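Local coordinates for chromosome partition protein Smc (Pyrococcus furiosus, PDB 3NWC), which probably serves chromosome condensation and partitioning, with the hinge domain present here joining two subunits and binding DNA, at residues A[135-140]-A[155-160]; A[25-30]-A[84-89]; A[76-81]-A[89-94]. All coordinates share one frame; numbering follows the deposited sequence.

Contact 1 of 3, residues A[135-140]-A[155-160]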
ATOM      1  N   ASN A 135      22.564   4.693   1.940  1.00 35.86           N
ATOM      2  CA  ASN A 135      22.778   5.834   2.829  1.00 40.63           C
ATOM      3  C   ASN A 135      22.047   7.127   2.461  1.00 35.56           C
ATOM      4  O   ASN A 135      21.703   7.912   3.345  1.00 43.38           O
ATOM      5  CB  ASN A 135      24.275   6.108   2.990  1.00 38.55           C
ATOM      6  CG  ASN A 135      25.022   4.915   3.539  1.00 51.76           C
ATOM      7  OD1 ASN A 135      25.349   3.980   2.804  1.00 51.38           O
ATOM      8  ND2 ASN A 135      25.301   4.938   4.837  1.00 63.27           N
ATOM      9  N   SER A 136      21.826   7.366   1.171  1.00 37.29           N
ATOM     10  CA  SER A 136      21.152   8.595   0.746  1.00 42.88           C
ATOM     11  C   SER A 136      20.514   8.508  -0.640  1.00 39.89           C
ATOM     12  O   SER A 136      20.643   7.501  -1.330  1.00 34.70           O
ATOM     13  CB  SER A 136      22.104   9.794   0.828  1.00 45.61           C
ATOM     14  OG  SER A 136      23.440   9.412   0.561  1.00 41.45           O
HETATM   15  N   MSE A 137      19.822   9.573  -1.041  1.00 36.93           N
HETATM   16  CA  MSE A 137      19.141   9.594  -2.333  1.00 34.83           C
HETATM   17  C   MSE A 137      20.149   9.589  -3.484  1.00 45.92           C
HETATM   18  O   MSE A 137      19.871   9.070  -4.565  1.00 39.98           O
HETATM   19  CB  MSE A 137      18.210  10.804  -2.450  1.00 33.50           C
HETATM   20  CG  MSE A 137      17.223  10.968  -1.297  1.00 37.64           C
HETATM   21 SE   MSE A 137      15.900  12.353  -1.688  0.58 29.19          SE
HETATM   22  CE  MSE A 137      14.892  11.364  -3.026  1.00 35.96           C
ATOM     23  N   GLU A 138      21.322  10.167  -3.249  1.00 46.64           N
ATOM     24  CA  GLU A 138      22.369  10.209  -4.263  1.00 53.19           C
ATOM     25  C   GLU A 138      22.815   8.795  -4.628  1.00 44.71           C
ATOM     26  O   GLU A 138      22.760   8.405  -5.790  1.00 51.52           O
ATOM     27  CB  GLU A 138      23.549  11.038  -3.762  1.00 51.08           C
ATOM     28  CG  GLU A 138      23.293  12.542  -3.670  1.00 48.97           C
ATOM     29  CD  GLU A 138      22.089  12.903  -2.810  0.14 47.14           C
ATOM     30  OE1 GLU A 138      21.886  12.260  -1.760  0.39 48.76           O
ATOM     31  OE2 GLU A 138      21.334  13.826  -3.187  0.65 42.14           O
ATOM     32  N   GLU A 139      23.207   8.019  -3.624  1.00 53.12           N
ATOM     33  CA  GLU A 139      23.639   6.639  -3.811  1.00 49.42           C
ATOM     34  C   GLU A 139      22.530   5.705  -4.253  1.00 52.01           C
ATOM     35  O   GLU A 139      22.700   4.489  -4.201  1.00 51.70           O
ATOM     36  CB  GLU A 139      24.203   6.087  -2.497  1.00 51.21           C
ATOM     37  CG  GLU A 139      25.622   6.476  -2.169  1.00 55.83           C
ATOM     38  CD  GLU A 139      26.023   6.081  -0.762  0.18 47.91           C
ATOM     39  OE1 GLU A 139      26.444   6.984  -0.024  0.81 63.14           O
ATOM     40  OE2 GLU A 139      25.907   4.884  -0.400  0.60 44.40           O
ATOM     41  N   ALA A 140      21.408   6.261  -4.698  1.00 46.27           N
ATOM     42  CA  ALA A 140      20.267   5.439  -5.062  1.00 32.85           C
ATOM     43  C   ALA A 140      19.842   5.607  -6.515  1.00 33.58           C
ATOM     44  O   ALA A 140      19.406   4.648  -7.156  1.00 30.30           O
ATOM     45  CB  ALA A 140      19.076   5.705  -4.116  1.00 43.41           C
ATOM     46  N   GLU A 155      13.474   7.640   2.421  1.00 18.54           N
ATOM     47  CA  GLU A 155      12.946   7.608   1.064  1.00 21.66           C
ATOM     48  C   GLU A 155      12.808   6.155   0.626  1.00 19.31           C
ATOM     49  O   GLU A 155      13.588   5.298   1.042  1.00 19.25           O
ATOM     50  CB  GLU A 155      13.828   8.393   0.097  1.00 21.17           C
ATOM     51  CG  GLU A 155      13.756   9.895   0.275  1.00 24.60           C
ATOM     52  CD  GLU A 155      14.682  10.411   1.352  0.78 21.85           C
ATOM     53  OE1 GLU A 155      15.756   9.806   1.559  0.71 23.03           O
ATOM     54  OE2 GLU A 155      14.335  11.433   1.984  0.78 21.66           O
ATOM     55  N   LEU A 156      11.800   5.875  -0.195  1.00 20.21           N
ATOM     56  CA  LEU A 156      11.542   4.503  -0.652  1.00 17.18           C
ATOM     57  C   LEU A 156      11.539   4.438  -2.161  1.00 19.82           C
ATOM     58  O   LEU A 156      10.867   5.232  -2.820  1.00 19.94           O
ATOM     59  CB  LEU A 156      10.189   4.005  -0.127  1.00 17.89           C
ATOM     60  CG  LEU A 156       9.732   2.629  -0.622  1.00 19.67           C
ATOM     61  CD1 LEU A 156      10.681   1.514  -0.114  1.00 23.63           C
ATOM     62  CD2 LEU A 156       8.300   2.349  -0.183  1.00 23.90           C
ATOM     63  N   TYR A 157      12.295   3.483  -2.699  1.00 20.28           N
ATOM     64  CA  TYR A 157      12.377   3.242  -4.127  1.00 22.99           C
ATOM     65  C   TYR A 157      11.879   1.825  -4.373  1.00 28.30           C
ATOM     66  O   TYR A 157      12.565   0.853  -4.061  1.00 24.80           O
ATOM     67  CB  TYR A 157      13.830   3.350  -4.596  1.00 23.69           C
ATOM     68  CG  TYR A 157      14.417   4.733  -4.452  1.00 26.58           C
ATOM     69  CD1 TYR A 157      14.572   5.562  -5.553  1.00 27.69           C
ATOM     70  CD2 TYR A 157      14.807   5.216  -3.208  1.00 22.89           C
ATOM     71  CE1 TYR A 157      15.096   6.830  -5.424  1.00 23.38           C
ATOM     72  CE2 TYR A 157      15.338   6.482  -3.071  1.00 24.40           C
ATOM     73  CZ  TYR A 157      15.483   7.283  -4.180  1.00 23.86           C
ATOM     74  OH  TYR A 157      16.011   8.547  -4.042  1.00 29.54           O
ATOM     75  N   GLU A 158      10.672   1.698  -4.902  1.00 28.82           N
ATOM     76  CA  GLU A 158      10.147   0.375  -5.181  1.00 28.45           C
ATOM     77  C   GLU A 158      10.891  -0.163  -6.394  1.00 27.30           C
ATOM     78  O   GLU A 158      11.444   0.603  -7.180  1.00 26.76           O
ATOM     79  CB  GLU A 158       8.628   0.428  -5.380  1.00 28.32           C
ATOM     80  CG  GLU A 158       7.884   0.847  -4.108  1.00 31.08           C
ATOM     81  CD  GLU A 158       6.384   0.966  -4.297  0.53 25.34           C
ATOM     82  OE1 GLU A 158       5.723  -0.075  -4.485  0.73 27.48           O
ATOM     83  OE2 GLU A 158       5.867   2.104  -4.245  0.68 24.69           O
ATOM     84  N   ARG A 159      10.954  -1.480  -6.532  1.00 31.12           N
ATOM     85  CA  ARG A 159      11.726  -2.052  -7.630  1.00 35.75           C
ATOM     86  C   ARG A 159      11.118  -1.642  -8.974  1.00 35.52           C
ATOM     87  O   ARG A 159      11.815  -1.555  -9.991  1.00 32.10           O
ATOM     88  CB  ARG A 159      11.790  -3.574  -7.502  1.00 31.49           C
ATOM     89  CG  ARG A 159      12.779  -4.240  -8.448  1.00 45.28           C
ATOM     90  CD  ARG A 159      12.886  -5.718  -8.130  1.00 48.09           C
ATOM     91  NE  ARG A 159      13.823  -6.425  -8.996  1.00 57.59           N
ATOM     92  CZ  ARG A 159      14.479  -7.525  -8.628  1.00 65.35           C
ATOM     93  NH1 ARG A 159      14.302  -8.018  -7.407  1.00 57.13           N
ATOM     94  NH2 ARG A 159      15.315  -8.124  -9.469  1.00 54.85           N
ATOM     95  N   SER A 160       9.812  -1.384  -8.944  1.00 27.17           N
ATOM     96  CA  SER A 160       9.027  -0.960 -10.103  1.00 29.48           C
ATOM     97  C   SER A 160       9.508   0.366 -10.676  1.00 31.07           C
ATOM     98  O   SER A 160       9.299   0.658 -11.852  1.00 24.36           O
ATOM     99  CB  SER A 160       7.570  -0.777  -9.675  1.00 35.62           C
ATOM    100  OG  SER A 160       7.464   0.290  -8.729  1.00 27.05           O
TER

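Contact 2 of 3, residues A[25-30]-A[84-89]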
ATOM      1  N   ALA A  25      -7.108  -7.449  13.634  1.00 37.16           N
ATOM      2  CA  ALA A  25      -6.230  -8.598  13.799  1.00 33.83           C
ATOM      3  C   ALA A  25      -6.369  -9.168  15.204  1.00 39.03           C
ATOM      4  O   ALA A  25      -6.296 -10.380  15.402  1.00 36.80           O
ATOM      5  CB  ALA A  25      -4.786  -8.223  13.511  1.00 36.06           C
ATOM      6  N   GLU A  26      -6.582  -8.283  16.174  1.00 37.37           N
ATOM      7  CA  GLU A  26      -6.750  -8.690  17.564  1.00 35.81           C
ATOM      8  C   GLU A  26      -8.033  -9.493  17.782  1.00 38.60           C
ATOM      9  O   GLU A  26      -8.032 -10.487  18.509  1.00 48.66           O
ATOM     10  CB  GLU A  26      -6.720  -7.468  18.489  1.00 40.05           C
ATOM     11  CG  GLU A  26      -5.390  -6.731  18.479  1.00 47.60           C
ATOM     12  CD  GLU A  26      -4.214  -7.670  18.673  0.28 46.25           C
ATOM     13  OE1 GLU A  26      -4.088  -8.244  19.776  0.50 45.65           O
ATOM     14  OE2 GLU A  26      -3.423  -7.842  17.721  0.67 44.81           O
ATOM     15  N   GLU A  27      -9.121  -9.056  17.158  1.00 32.87           N
ATOM     16  CA  GLU A  27     -10.399  -9.763  17.244  1.00 40.09           C
ATOM     17  C   GLU A  27     -10.333 -11.149  16.593  1.00 45.86           C
ATOM     18  O   GLU A  27     -11.091 -12.043  16.962  1.00 44.92           O
ATOM     19  CB  GLU A  27     -11.522  -8.925  16.617  1.00 37.45           C
ATOM     20  CG  GLU A  27     -12.673  -8.593  17.565  1.00 51.04           C
ATOM     21  CD  GLU A  27     -13.851  -9.543  17.425  0.28 45.27           C
ATOM     22  OE1 GLU A  27     -13.904 -10.296  16.430  0.50 54.38           O
ATOM     23  OE2 GLU A  27     -14.730  -9.537  18.311  0.81 58.69           O
ATOM     24  N   LEU A  28      -9.427 -11.325  15.631  1.00 40.21           N
ATOM     25  CA  LEU A  28      -9.258 -12.624  14.969  1.00 36.00           C
ATOM     26  C   LEU A  28      -8.707 -13.697  15.904  1.00 43.38           C
ATOM     27  O   LEU A  28      -8.997 -14.880  15.735  1.00 41.68           O
ATOM     28  CB  LEU A  28      -8.340 -12.514  13.741  1.00 36.26           C
ATOM     29  CG  LEU A  28      -8.955 -12.194  12.380  1.00 31.09           C
ATOM     30  CD1 LEU A  28      -7.877 -12.205  11.306  1.00 28.05           C
ATOM     31  CD2 LEU A  28     -10.065 -13.179  12.030  1.00 30.26           C
ATOM     32  N   LYS A  29      -7.902 -13.291  16.880  1.00 53.82           N
ATOM     33  CA  LYS A  29      -7.314 -14.250  17.812  1.00 58.74           C
ATOM     34  C   LYS A  29      -8.347 -14.775  18.812  1.00 60.14           C
ATOM     35  O   LYS A  29      -8.023 -15.562  19.701  1.00 64.91           O
ATOM     36  CB  LYS A  29      -6.111 -13.646  18.539  1.00 58.66           C
ATOM     37  CG  LYS A  29      -4.925 -13.357  17.629  1.00 56.82           C
ATOM     38  CD  LYS A  29      -3.642 -13.161  18.430  1.00 70.67           C
ATOM     39  CE  LYS A  29      -3.203 -14.455  19.120  1.00 67.61           C
ATOM     40  NZ  LYS A  29      -2.859 -15.542  18.150  1.00 59.04           N
ATOM     41  N   ARG A  30      -9.591 -14.342  18.650  1.00 52.50           N
ATOM     42  CA  ARG A  30     -10.678 -14.791  19.506  1.00 59.21           C
ATOM     43  C   ARG A  30     -11.779 -15.408  18.655  1.00 51.69           C
ATOM     44  O   ARG A  30     -12.893 -15.641  19.122  1.00 56.06           O
ATOM     45  CB  ARG A  30     -11.224 -13.626  20.336  1.00 67.96           C
ATOM     46  CG  ARG A  30     -10.238 -13.084  21.364  1.00 67.19           C
ATOM     47  CD  ARG A  30      -9.949 -14.111  22.452  1.00 85.20           C
ATOM     48  NE  ARG A  30     -11.128 -14.391  23.271  1.00 90.44           N
ATOM     49  CZ  ARG A  30     -11.139 -15.214  24.314  1.00 91.61           C
ATOM     50  NH1 ARG A  30     -10.032 -15.849  24.674  1.00 96.28           N
ATOM     51  NH2 ARG A  30     -12.259 -15.401  25.000  1.00 98.87           N
ATOM     52  N   HIS A  84     -18.685 -10.319  11.156  1.00 27.79           N
ATOM     53  CA  HIS A  84     -18.613  -9.481  12.340  1.00 26.25           C
ATOM     54  C   HIS A  84     -18.344  -8.016  12.015  1.00 19.10           C
ATOM     55  O   HIS A  84     -18.133  -7.209  12.911  1.00 23.53           O
ATOM     56  CB  HIS A  84     -17.567 -10.043  13.305  1.00 27.41           C
ATOM     57  CG  HIS A  84     -18.004 -11.307  13.974  1.00 37.27           C
ATOM     58  ND1 HIS A  84     -17.723 -12.557  13.466  1.00 35.70           N
ATOM     59  CD2 HIS A  84     -18.744 -11.513  15.091  1.00 36.48           C
ATOM     60  CE1 HIS A  84     -18.252 -13.477  14.251  1.00 37.03           C
ATOM     61  NE2 HIS A  84     -18.876 -12.870  15.245  1.00 42.70           N
ATOM     62  N   LYS A  85     -18.346  -7.695  10.723  1.00 22.11           N
ATOM     63  CA  LYS A  85     -18.180  -6.317  10.257  1.00 21.37           C
ATOM     64  C   LYS A  85     -16.930  -5.671  10.848  1.00 19.71           C
ATOM     65  O   LYS A  85     -16.988  -4.589  11.439  1.00 23.06           O
ATOM     66  CB  LYS A  85     -19.424  -5.491  10.600  1.00 24.53           C
ATOM     67  CG  LYS A  85     -20.714  -6.002   9.967  1.00 28.20           C
ATOM     68  CD  LYS A  85     -21.924  -5.309  10.588  1.00 33.10           C
ATOM     69  CE  LYS A  85     -23.190  -5.518   9.774  1.00 45.63           C
ATOM     70  NZ  LYS A  85     -23.449  -6.949   9.496  1.00 39.56           N
ATOM     71  N   LEU A  86     -15.793  -6.333  10.656  1.00 21.70           N
ATOM     72  CA  LEU A  86     -14.537  -5.892  11.245  1.00 20.43           C
ATOM     73  C   LEU A  86     -13.592  -5.270  10.219  1.00 20.58           C
ATOM     74  O   LEU A  86     -12.384  -5.179  10.458  1.00 25.27           O
ATOM     75  CB  LEU A  86     -13.838  -7.073  11.903  1.00 21.60           C
ATOM     76  CG  LEU A  86     -14.586  -7.726  13.064  1.00 26.74           C
ATOM     77  CD1 LEU A  86     -13.877  -9.013  13.447  1.00 25.90           C
ATOM     78  CD2 LEU A  86     -14.673  -6.773  14.239  1.00 32.92           C
ATOM     79  N   GLY A  87     -14.132  -4.868   9.072  1.00 21.18           N
ATOM     80  CA  GLY A  87     -13.307  -4.257   8.045  1.00 21.01           C
ATOM     81  C   GLY A  87     -12.468  -5.265   7.285  1.00 18.18           C
ATOM     82  O   GLY A  87     -12.840  -6.426   7.158  1.00 18.27           O
ATOM     83  N   ARG A  88     -11.323  -4.807   6.785  1.00 14.61           N
ATOM     84  CA  ARG A  88     -10.488  -5.615   5.899  1.00 18.16           C
ATOM     85  C   ARG A  88      -9.096  -5.879   6.446  1.00 16.14           C
ATOM     86  O   ARG A  88      -8.545  -5.070   7.186  1.00 18.40           O
ATOM     87  CB  ARG A  88     -10.371  -4.941   4.530  1.00 16.78           C
ATOM     88  CG  ARG A  88     -11.674  -4.999   3.752  1.00 17.20           C
ATOM     89  CD  ARG A  88     -11.650  -4.087   2.562  1.00 17.79           C
ATOM     90  NE  ARG A  88     -10.733  -4.505   1.481  1.00 16.55           N
ATOM     91  CZ  ARG A  88     -11.067  -5.325   0.478  1.00 15.45           C
ATOM     92  NH1 ARG A  88     -12.264  -5.891   0.427  1.00 15.40           N
ATOM     93  NH2 ARG A  88     -10.196  -5.595  -0.484  1.00 18.94           N
ATOM     94  N   LEU A  89      -8.546  -7.034   6.075  1.00 17.38           N
ATOM     95  CA  LEU A  89      -7.140  -7.349   6.318  1.00 18.19           C
ATOM     96  C   LEU A  89      -6.528  -8.014   5.100  1.00 17.92           C
ATOM     97  O   LEU A  89      -7.234  -8.595   4.277  1.00 14.39           O
ATOM     98  CB  LEU A  89      -6.988  -8.297   7.511  1.00 19.75           C
ATOM     99  CG  LEU A  89      -7.430  -7.784   8.883  1.00 21.38           C
ATOM    100  CD1 LEU A  89      -7.396  -8.919   9.913  1.00 22.40           C
ATOM    101  CD2 LEU A  89      -6.596  -6.586   9.355  1.00 21.52           C
TER

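Contact 3 of 3, residues A[76-81]-A[89-94]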
ATOM      1  N   LYS A  76     -11.140 -18.468   5.738  1.00 28.74           N
ATOM      2  CA  LYS A  76     -11.957 -18.543   6.950  1.00 25.70           C
ATOM      3  C   LYS A  76     -11.938 -17.215   7.691  1.00 26.11           C
ATOM      4  O   LYS A  76     -12.973 -16.736   8.165  1.00 28.99           O
ATOM      5  CB  LYS A  76     -11.484 -19.664   7.879  1.00 37.02           C
ATOM      6  CG  LYS A  76     -11.871 -21.062   7.416  1.00 42.90           C
ATOM      7  CD  LYS A  76     -11.382 -22.125   8.395  1.00 40.67           C
ATOM      8  CE  LYS A  76     -11.806 -21.806   9.823  1.00 45.58           C
ATOM      9  NZ  LYS A  76     -11.385 -22.873  10.785  1.00 63.34           N
ATOM     10  N   ALA A  77     -10.754 -16.624   7.802  1.00 22.89           N
ATOM     11  CA  ALA A  77     -10.602 -15.361   8.510  1.00 21.13           C
ATOM     12  C   ALA A  77     -11.377 -14.241   7.809  1.00 21.09           C
ATOM     13  O   ALA A  77     -11.958 -13.384   8.465  1.00 25.24           O
ATOM     14  CB  ALA A  77      -9.133 -14.996   8.632  1.00 21.52           C
ATOM     15  N   ILE A  78     -11.375 -14.253   6.481  1.00 22.62           N
ATOM     16  CA  ILE A  78     -12.137 -13.267   5.720  1.00 21.73           C
ATOM     17  C   ILE A  78     -13.647 -13.419   5.934  1.00 24.34           C
ATOM     18  O   ILE A  78     -14.371 -12.433   6.009  1.00 22.26           O
ATOM     19  CB  ILE A  78     -11.779 -13.310   4.222  1.00 19.15           C
ATOM     20  CG1 ILE A  78     -10.327 -12.855   4.034  1.00 19.78           C
ATOM     21  CG2 ILE A  78     -12.740 -12.460   3.392  1.00 27.29           C
ATOM     22  CD1 ILE A  78      -9.784 -13.023   2.630  1.00 24.33           C
ATOM     23  N   LYS A  79     -14.129 -14.655   6.043  1.00 22.42           N
ATOM     24  CA  LYS A  79     -15.546 -14.858   6.352  1.00 25.40           C
ATOM     25  C   LYS A  79     -15.894 -14.278   7.714  1.00 25.85           C
ATOM     26  O   LYS A  79     -16.959 -13.687   7.886  1.00 26.51           O
ATOM     27  CB  LYS A  79     -15.924 -16.340   6.324  1.00 28.46           C
ATOM     28  CG  LYS A  79     -16.045 -16.922   4.932  1.00 38.65           C
ATOM     29  CD  LYS A  79     -16.653 -18.319   4.980  1.00 50.11           C
ATOM     30  CE  LYS A  79     -16.561 -19.007   3.626  1.00 55.72           C
ATOM     31  NZ  LYS A  79     -17.170 -18.196   2.534  1.00 62.04           N
ATOM     32  N   TYR A  80     -14.986 -14.441   8.674  1.00 24.23           N
ATOM     33  CA  TYR A  80     -15.199 -13.965  10.029  1.00 21.92           C
ATOM     34  C   TYR A  80     -15.239 -12.431  10.035  1.00 26.44           C
ATOM     35  O   TYR A  80     -16.111 -11.817  10.666  1.00 23.97           O
ATOM     36  CB  TYR A  80     -14.102 -14.488  10.958  1.00 22.05           C
ATOM     37  CG  TYR A  80     -14.305 -14.133  12.422  1.00 26.63           C
ATOM     38  CD1 TYR A  80     -15.003 -14.983  13.276  1.00 36.72           C
ATOM     39  CD2 TYR A  80     -13.793 -12.958  12.947  1.00 25.72           C
ATOM     40  CE1 TYR A  80     -15.191 -14.663  14.612  1.00 36.15           C
ATOM     41  CE2 TYR A  80     -13.969 -12.633  14.285  1.00 33.55           C
ATOM     42  CZ  TYR A  80     -14.671 -13.488  15.112  1.00 36.86           C
ATOM     43  OH  TYR A  80     -14.851 -13.161  16.445  1.00 33.47           O
ATOM     44  N   LEU A  81     -14.297 -11.814   9.323  1.00 19.97           N
ATOM     45  CA  LEU A  81     -14.277 -10.354   9.212  1.00 20.92           C
ATOM     46  C   LEU A  81     -15.591  -9.835   8.660  1.00 22.35           C
ATOM     47  O   LEU A  81     -16.113  -8.822   9.124  1.00 22.00           O
ATOM     48  CB  LEU A  81     -13.136  -9.898   8.301  1.00 18.26           C
ATOM     49  CG  LEU A  81     -11.694 -10.124   8.741  1.00 19.06           C
ATOM     50  CD1 LEU A  81     -10.787  -9.588   7.645  1.00 18.68           C
ATOM     51  CD2 LEU A  81     -11.392  -9.454  10.076  1.00 25.42           C
ATOM     52  N   LEU A  89      -8.546  -7.034   6.075  1.00 17.38           N
ATOM     53  CA  LEU A  89      -7.140  -7.349   6.318  1.00 18.19           C
ATOM     54  C   LEU A  89      -6.528  -8.014   5.100  1.00 17.92           C
ATOM     55  O   LEU A  89      -7.234  -8.595   4.277  1.00 14.39           O
ATOM     56  CB  LEU A  89      -6.988  -8.297   7.511  1.00 19.75           C
ATOM     57  CG  LEU A  89      -7.430  -7.784   8.883  1.00 21.38           C
ATOM     58  CD1 LEU A  89      -7.396  -8.919   9.913  1.00 22.40           C
ATOM     59  CD2 LEU A  89      -6.596  -6.586   9.355  1.00 21.52           C
ATOM     60  N   THR A  90      -5.202  -7.917   5.005  1.00 17.06           N
ATOM     61  CA  THR A  90      -4.410  -8.597   4.001  1.00 16.28           C
ATOM     62  C   THR A  90      -3.707  -9.767   4.664  1.00 17.36           C
ATOM     63  O   THR A  90      -3.039  -9.602   5.696  1.00 17.19           O
ATOM     64  CB  THR A  90      -3.366  -7.646   3.395  1.00 20.73           C
ATOM     65  OG1 THR A  90      -4.046  -6.560   2.758  1.00 20.26           O
ATOM     66  CG2 THR A  90      -2.517  -8.373   2.353  1.00 16.59           C
ATOM     67  N   PHE A  91      -3.884 -10.954   4.088  1.00 15.56           N
ATOM     68  CA  PHE A  91      -3.333 -12.175   4.675  1.00 18.13           C
ATOM     69  C   PHE A  91      -2.182 -12.710   3.853  1.00 17.32           C
ATOM     70  O   PHE A  91      -2.231 -12.668   2.618  1.00 18.25           O
ATOM     71  CB  PHE A  91      -4.435 -13.221   4.788  1.00 18.03           C
ATOM     72  CG  PHE A  91      -5.561 -12.802   5.697  1.00 18.83           C
ATOM     73  CD1 PHE A  91      -5.487 -13.030   7.064  1.00 20.41           C
ATOM     74  CD2 PHE A  91      -6.681 -12.157   5.188  1.00 18.12           C
ATOM     75  CE1 PHE A  91      -6.520 -12.633   7.907  1.00 20.91           C
ATOM     76  CE2 PHE A  91      -7.716 -11.756   6.022  1.00 18.22           C
ATOM     77  CZ  PHE A  91      -7.634 -11.999   7.388  1.00 19.11           C
ATOM     78  N   LEU A  92      -1.156 -13.218   4.541  1.00 16.23           N
ATOM     79  CA  LEU A  92       0.018 -13.810   3.896  1.00 17.79           C
ATOM     80  C   LEU A  92       0.094 -15.310   4.207  1.00 16.74           C
ATOM     81  O   LEU A  92       0.533 -15.699   5.289  1.00 20.92           O
ATOM     82  CB  LEU A  92       1.291 -13.111   4.376  1.00 16.54           C
ATOM     83  CG  LEU A  92       1.277 -11.575   4.323  1.00 17.14           C
ATOM     84  CD1 LEU A  92       2.631 -11.024   4.741  1.00 15.10           C
ATOM     85  CD2 LEU A  92       0.932 -11.095   2.924  1.00 19.56           C
ATOM     86  N   PRO A  93      -0.357 -16.157   3.265  1.00 17.68           N
ATOM     87  CA  PRO A  93      -0.406 -17.604   3.495  1.00 21.61           C
ATOM     88  C   PRO A  93       0.964 -18.202   3.239  1.00 18.31           C
ATOM     89  O   PRO A  93       1.525 -18.038   2.150  1.00 21.43           O
ATOM     90  CB  PRO A  93      -1.398 -18.100   2.440  1.00 23.34           C
ATOM     91  CG  PRO A  93      -1.918 -16.854   1.735  1.00 30.14           C
ATOM     92  CD  PRO A  93      -0.869 -15.813   1.931  1.00 21.95           C
ATOM     93  N   LEU A  94       1.516 -18.860   4.250  1.00 24.29           N
ATOM     94  CA  LEU A  94       2.915 -19.279   4.186  1.00 24.26           C
ATOM     95  C   LEU A  94       3.212 -20.207   3.021  1.00 19.85           C
ATOM     96  O   LEU A  94       4.314 -20.182   2.478  1.00 23.34           O
ATOM     97  CB  LEU A  94       3.374 -19.900   5.503  1.00 24.23           C
ATOM     98  CG  LEU A  94       3.594 -18.882   6.621  1.00 25.16           C
ATOM     99  CD1 LEU A  94       3.901 -19.572   7.938  1.00 26.04           C
ATOM    100  CD2 LEU A  94       4.695 -17.892   6.242  1.00 25.26           C
TER

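Contact 1 of 3, residues A[135-140]-A[155-160]
Selenomethionine Met137 and Ala140, in the loop after strand 131-134, meet Glu155 and Tyr157 across the mixed sheet of the SMC hinge domain. In the sheet, strand 148-151 lies between strands 131-134 and 156-157, and its Met149 touches both Ala140 and Tyr157. The aromatic part is a CH-pi contact: Ala140 CB sits over one face of the Tyr157 ring, 4.1 Å from its centroid and displaced toward the rim. Van der Waals packing is the part of Met137, whose side chain crosses that of Glu155 at roughly a right angle. Its CG lies 3.4 Å from Glu155 OE1, while SE rests against Glu155 CG and CD. Polar bonding is left to outside partners: Glu155 OE1 is hydrogen-bonded to Thr151 OG1, and OE2 forms a salt bridge with Lys82 of the second subunit, which also packs on Met137. An alanine in place of Glu155 would probably leave that lysine without its mate and open a gap beside the selenium. A bend at chi3 (72°) keeps the Met137 methyl against Glu155 CG while bringing it up to the tyrosine. There CE comes within 3.2 Å of Tyr157 OH, a buried hydroxyl with no polar partner in the model.

Contact 2 of 3, residues A[25-30]-A[84-89]
The Schellman motif that ends helix 71-83 turns the chain so that Leu86, and then Leu89 at the start of strand 89-93, pack against Glu27, Leu28 and Ala25 of the short, weakly bonded helix 24-28. In this helix ending, Lys85 takes a positive phi (53°) and Leu86 N bonds back to Leu81 O. The first meeting is of unlike groups. Leu86 CD1 lies 4.0 Å from Glu27 CB and 3.2 Å from Glu27 OE1, the two side chains crossing at about a right angle. Glu27 is bent at chi2, and neither chi1 (-121°) nor chi2 (-97°) is staggered, a path that brings the carboxylate back over the leucine methyl. OE1 is not left to the methyl alone, for it is hydrogen-bonded to Tyr80 OH of helix 71-83, and the Tyr80 side chain also touches Leu86 and Leu28. Asn22 ND2 takes up the carbonyls of Leu86 and Arg88, tying the loop to the chain just ahead of the short helix. From the same loop, the Arg88 guanidinium bonds to Gly154 O and Gly166 O of the second subunit. The second meeting is between apolar side chains: Leu28 and Leu89 reach tip to tip, CD1 to CD1 at 3.6 Å. The same Leu89 CD1 stands 4.0 Å from Ala25 N and 4.5 Å from Ala25 CB.

Contact 3 of 3, residues A[76-81]-A[89-94]
Phe91 pushes its ring among Ala77, Ile78 and Leu81, joining helix 71-83 to strand 89-93 as the last two elements of a beta-alpha-beta unit that begins with strand 66-68. The short helix and strand segments run nearly antiparallel, at 167°, with their axes 10.0 Å apart at closest approach. From CB, which points toward the helix, the Phe91 side chain can be followed outward. CD2 meets Ile78 CG1 and, a little farther off, Ile78 CD1. CE2 is nearer still, 3.5 Å from Ile78 CG1, the isoleucine and phenylalanine sliding past each other in opposite directions. With CG1 beside its own backbone N (chi1 -66°), Ile78 carries this ethyl branch across to the ring. On the other flank CE1 touches Ala77 CB, and at the tip CZ lies 3.6 Å from the same methyl. Leu81, pointing the opposite way to Phe91, brings CD1 to the ring edge, near its plane, 4.0 Å from Phe91 CZ. Leu81 CD1 also sits 3.7 Å from Leu89 N, and Leu81 CD2 meets Leu89 CD1. Val66 and Val68 touch Phe91 from the neighbouring strand, and Ile163 of the second subunit packs on Ile78. No hydrogen bond links helix to strand here; residues 89-91 direct backbone bonding into the sheet, which continues into the second subunit, so that helix and strand are held together by apolar side chains.

Contacts 2 and 3 adjoin and form one continuous patch of packing, their centres about 9 Å apart. Leu89 belongs to both, and Leu28 CD1 of contact 2 lies 3.7 Å from Phe91 CE1 of contact 3. Contact 1 stands on the other side of the chain's centre, its centre about 35 Å from that of contact 2 and about 32 Å from that of contact 3, with nearest atoms about 17 and 14 Å away. Across the dimer, contact 1 of one subunit comes next to the partner's copy of helix 71-83, the helix that carries segment 76-81. All three contacts touch the second subunit of the hinge dimer.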